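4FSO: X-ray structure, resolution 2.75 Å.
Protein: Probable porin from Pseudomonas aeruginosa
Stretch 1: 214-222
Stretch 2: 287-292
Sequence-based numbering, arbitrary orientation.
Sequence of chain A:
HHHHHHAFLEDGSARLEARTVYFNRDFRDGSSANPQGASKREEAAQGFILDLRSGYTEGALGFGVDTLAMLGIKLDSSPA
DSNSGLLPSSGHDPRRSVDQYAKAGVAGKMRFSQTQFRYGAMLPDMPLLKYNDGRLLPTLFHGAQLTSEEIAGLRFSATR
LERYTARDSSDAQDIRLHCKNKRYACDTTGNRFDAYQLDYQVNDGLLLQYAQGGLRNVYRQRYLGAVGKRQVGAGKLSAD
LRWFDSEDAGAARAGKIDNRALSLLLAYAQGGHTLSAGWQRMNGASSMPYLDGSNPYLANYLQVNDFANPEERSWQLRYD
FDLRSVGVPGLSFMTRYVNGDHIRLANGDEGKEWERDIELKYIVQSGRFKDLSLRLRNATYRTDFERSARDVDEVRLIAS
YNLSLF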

# COMPACT_ATOMS: atom_id res chain seq x y z
N GLY A 214 7.22 9.42 11.82
CA GLY A 214 8.33 8.54 11.54
C GLY A 214 8.46 7.47 12.59
O GLY A 214 7.70 7.44 13.56
N LEU A 215 9.43 6.59 12.37
CA LEU A 215 9.79 5.56 13.32
C LEU A 215 10.80 6.18 14.29
O LEU A 215 11.89 6.58 13.86
CB LEU A 215 10.42 4.37 12.57
CG LEU A 215 10.72 3.07 13.31
CD1 LEU A 215 9.53 2.53 14.13
CD2 LEU A 215 11.21 2.03 12.31
N ARG A 216 10.42 6.30 15.56
CA ARG A 216 11.25 6.92 16.59
C ARG A 216 12.61 6.22 16.71
O ARG A 216 12.66 5.00 16.91
CB ARG A 216 10.52 6.96 17.94
CG ARG A 216 11.24 7.70 19.10
N ASN A 217 13.69 6.99 16.58
CA ASN A 217 15.08 6.50 16.59
C ASN A 217 15.56 5.81 15.33
O ASN A 217 16.57 5.12 15.33
CB ASN A 217 15.42 5.68 17.84
CG ASN A 217 15.61 6.56 19.06
OD1 ASN A 217 16.15 7.67 18.97
ND2 ASN A 217 15.14 6.08 20.20
N VAL A 218 14.82 6.01 14.25
CA VAL A 218 15.26 5.51 12.97
C VAL A 218 15.19 6.67 12.01
O VAL A 218 16.21 7.08 11.44
CB VAL A 218 14.34 4.37 12.50
CG1 VAL A 218 14.74 3.86 11.08
CG2 VAL A 218 14.35 3.26 13.54
N TYR A 219 13.99 7.22 11.84
CA TYR A 219 13.75 8.17 10.76
C TYR A 219 12.54 9.03 10.98
O TYR A 219 11.55 8.62 11.61
CB TYR A 219 13.67 7.47 9.37
CG TYR A 219 12.34 6.78 9.01
CD1 TYR A 219 11.27 7.49 8.46
CD2 TYR A 219 12.17 5.40 9.16
CE1 TYR A 219 10.09 6.86 8.11
CE2 TYR A 219 10.99 4.74 8.80
CZ TYR A 219 9.95 5.48 8.28
OH TYR A 219 8.76 4.84 7.94
N ARG A 220 12.64 10.23 10.43
CA ARG A 220 11.49 11.11 10.28
C ARG A 220 11.20 11.32 8.78
O ARG A 220 12.11 11.28 7.94
CB ARG A 220 11.69 12.43 11.04
CG ARG A 220 13.02 13.12 10.82
CD ARG A 220 13.14 14.43 11.65
NE ARG A 220 13.54 14.22 13.05
CZ ARG A 220 14.68 14.64 13.60
NH1 ARG A 220 15.57 15.31 12.87
NH2 ARG A 220 14.95 14.39 14.88
N GLN A 221 9.94 11.52 8.47
CA GLN A 221 9.49 11.59 7.11
C GLN A 221 8.34 12.62 6.99
O GLN A 221 7.41 12.62 7.79
CB GLN A 221 9.05 10.18 6.68
CG GLN A 221 8.70 10.01 5.21
CD GLN A 221 8.59 8.53 4.82
OE1 GLN A 221 7.51 7.93 4.87
NE2 GLN A 221 9.71 7.94 4.44
N ARG A 222 8.43 13.49 5.99
CA ARG A 222 7.35 14.41 5.67
C ARG A 222 6.79 14.03 4.31
O ARG A 222 7.48 13.43 3.47
CB ARG A 222 7.86 15.86 5.59
CG ARG A 222 8.43 16.44 6.86
CD ARG A 222 8.69 17.95 6.70
NE ARG A 222 9.88 18.25 5.89
CZ ARG A 222 10.01 19.32 5.11
NH1 ARG A 222 9.03 20.21 5.00
NH2 ARG A 222 11.14 19.50 4.43
N SER A 287 18.06 5.23 0.09
CA SER A 287 16.79 4.83 -0.49
C SER A 287 15.67 5.47 0.34
O SER A 287 15.92 5.97 1.44
CB SER A 287 16.65 3.29 -0.49
OG SER A 287 16.43 2.77 0.82
N MET A 288 14.44 5.45 -0.16
CA MET A 288 13.30 5.92 0.65
C MET A 288 12.94 4.92 1.76
O MET A 288 12.69 3.75 1.50
CB MET A 288 12.09 6.23 -0.22
CG MET A 288 10.93 6.74 0.60
SD MET A 288 9.35 6.75 -0.26
CE MET A 288 8.24 6.92 1.12
N PRO A 289 12.94 5.38 3.01
CA PRO A 289 12.63 4.41 4.07
C PRO A 289 11.12 4.16 4.22
O PRO A 289 10.30 5.02 3.94
CB PRO A 289 13.19 5.10 5.33
CG PRO A 289 13.05 6.56 5.04
CD PRO A 289 13.30 6.71 3.55
N TYR A 290 10.75 2.97 4.66
CA TYR A 290 9.37 2.71 5.04
C TYR A 290 9.30 1.49 5.93
O TYR A 290 10.31 0.81 6.13
CB TYR A 290 8.46 2.55 3.83
CG TYR A 290 8.92 1.56 2.78
CD1 TYR A 290 9.88 1.92 1.84
CD2 TYR A 290 8.34 0.29 2.67
CE1 TYR A 290 10.27 1.06 0.84
CE2 TYR A 290 8.73 -0.60 1.67
CZ TYR A 290 9.70 -0.20 0.75
OH TYR A 290 10.11 -1.04 -0.26
N LEU A 291 8.10 1.23 6.47
CA LEU A 291 7.91 0.14 7.44
C LEU A 291 7.80 -1.25 6.80
O LEU A 291 7.16 -1.44 5.76
CB LEU A 291 6.66 0.40 8.28
CG LEU A 291 6.71 1.71 9.05
CD1 LEU A 291 5.51 1.81 9.97
CD2 LEU A 291 8.06 1.83 9.79
N ASP A 292 8.46 -2.22 7.44
CA ASP A 292 8.23 -3.61 7.12
C ASP A 292 6.73 -3.89 7.33
O ASP A 292 6.16 -3.52 8.36
CB ASP A 292 9.07 -4.48 8.04
CG ASP A 292 9.39 -5.82 7.44
OD1 ASP A 292 8.77 -6.18 6.43
OD2 ASP A 292 10.27 -6.52 7.98

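Residues that touch here are at least 67 apart in sequence; the contact buries 280 Å², both sides summed. Stretch 1 offers a strand, a tight turn and a second strand; stretch 2 packs against it without regular helix or strand of its own. On stretch 1 the contact is carried by Leu215, Tyr219 and Gln221, whose CA-to-CB bonds all point toward stretch 2. Along the second strand the alternation is plain: Tyr219 and Gln221 face the partner, while Arg220 between them points away and is exposed. The turn is closed by backbone hydrogen bonds from Val218 N and Tyr219 N to Leu215 O, both 3.0 Å. Leu215 and Tyr219 both reach Leu291 CD2.

Ser287 stands out of reach, so the contact starts at Met288. Its CA-to-CB bond points sideways, but the extended chain, t at all three chi angles, brings CE to 3.8 Å from Gln221 NE2. A long, unbranched apolar side chain suits this reach.

Pro289 is the centre of the arrangement, and it serves in two ways. Its ring lies over one face of the Tyr219 ring, with CB 4.0 Å from the centroid of that ring and 12° off the normal, a CH-pi contact; CG also comes within 4.0 Å of Tyr219 CD1. The compact, rigid proline ring is well shaped for lying on a flat aromatic. Its carbonyl, meanwhile, accepts the one hydrogen bond between the stretches, from Gln221 NE2 to Pro289 O at 3.0 Å with an N-H...O angle of 161°. Proline has no amide hydrogen to give, but its oxygen remains free to accept, and glutamine, t at chi1 and chi2, is long enough to deliver an amide to it in buried surroundings.

The CA-to-CB bond of Tyr290 points away, and its closest contact is made by the backbone: CA lies 3.6 Å from Tyr219 OH, a packing contact. The phenol of Tyr219 thus extends past Pro289 to the next residues of stretch 2.

Leu291 completes the contact. Its CA-to-CB bond points sideways, yet the m, t rotamer carries CD2 inward, where this one methyl lies 3.6 Å from Tyr219 OH, 4.2 Å from Tyr219 CE2 and 4.0 Å from Leu215 CD2. An apolar methyl suits a place beside these buried neighbours. Asp292, partly exposed, takes no part.

The rule to read is economical: a proline on an aromatic face, a leucine methyl near the phenol end, and a single well-aligned side-chain-to-backbone hydrogen bond.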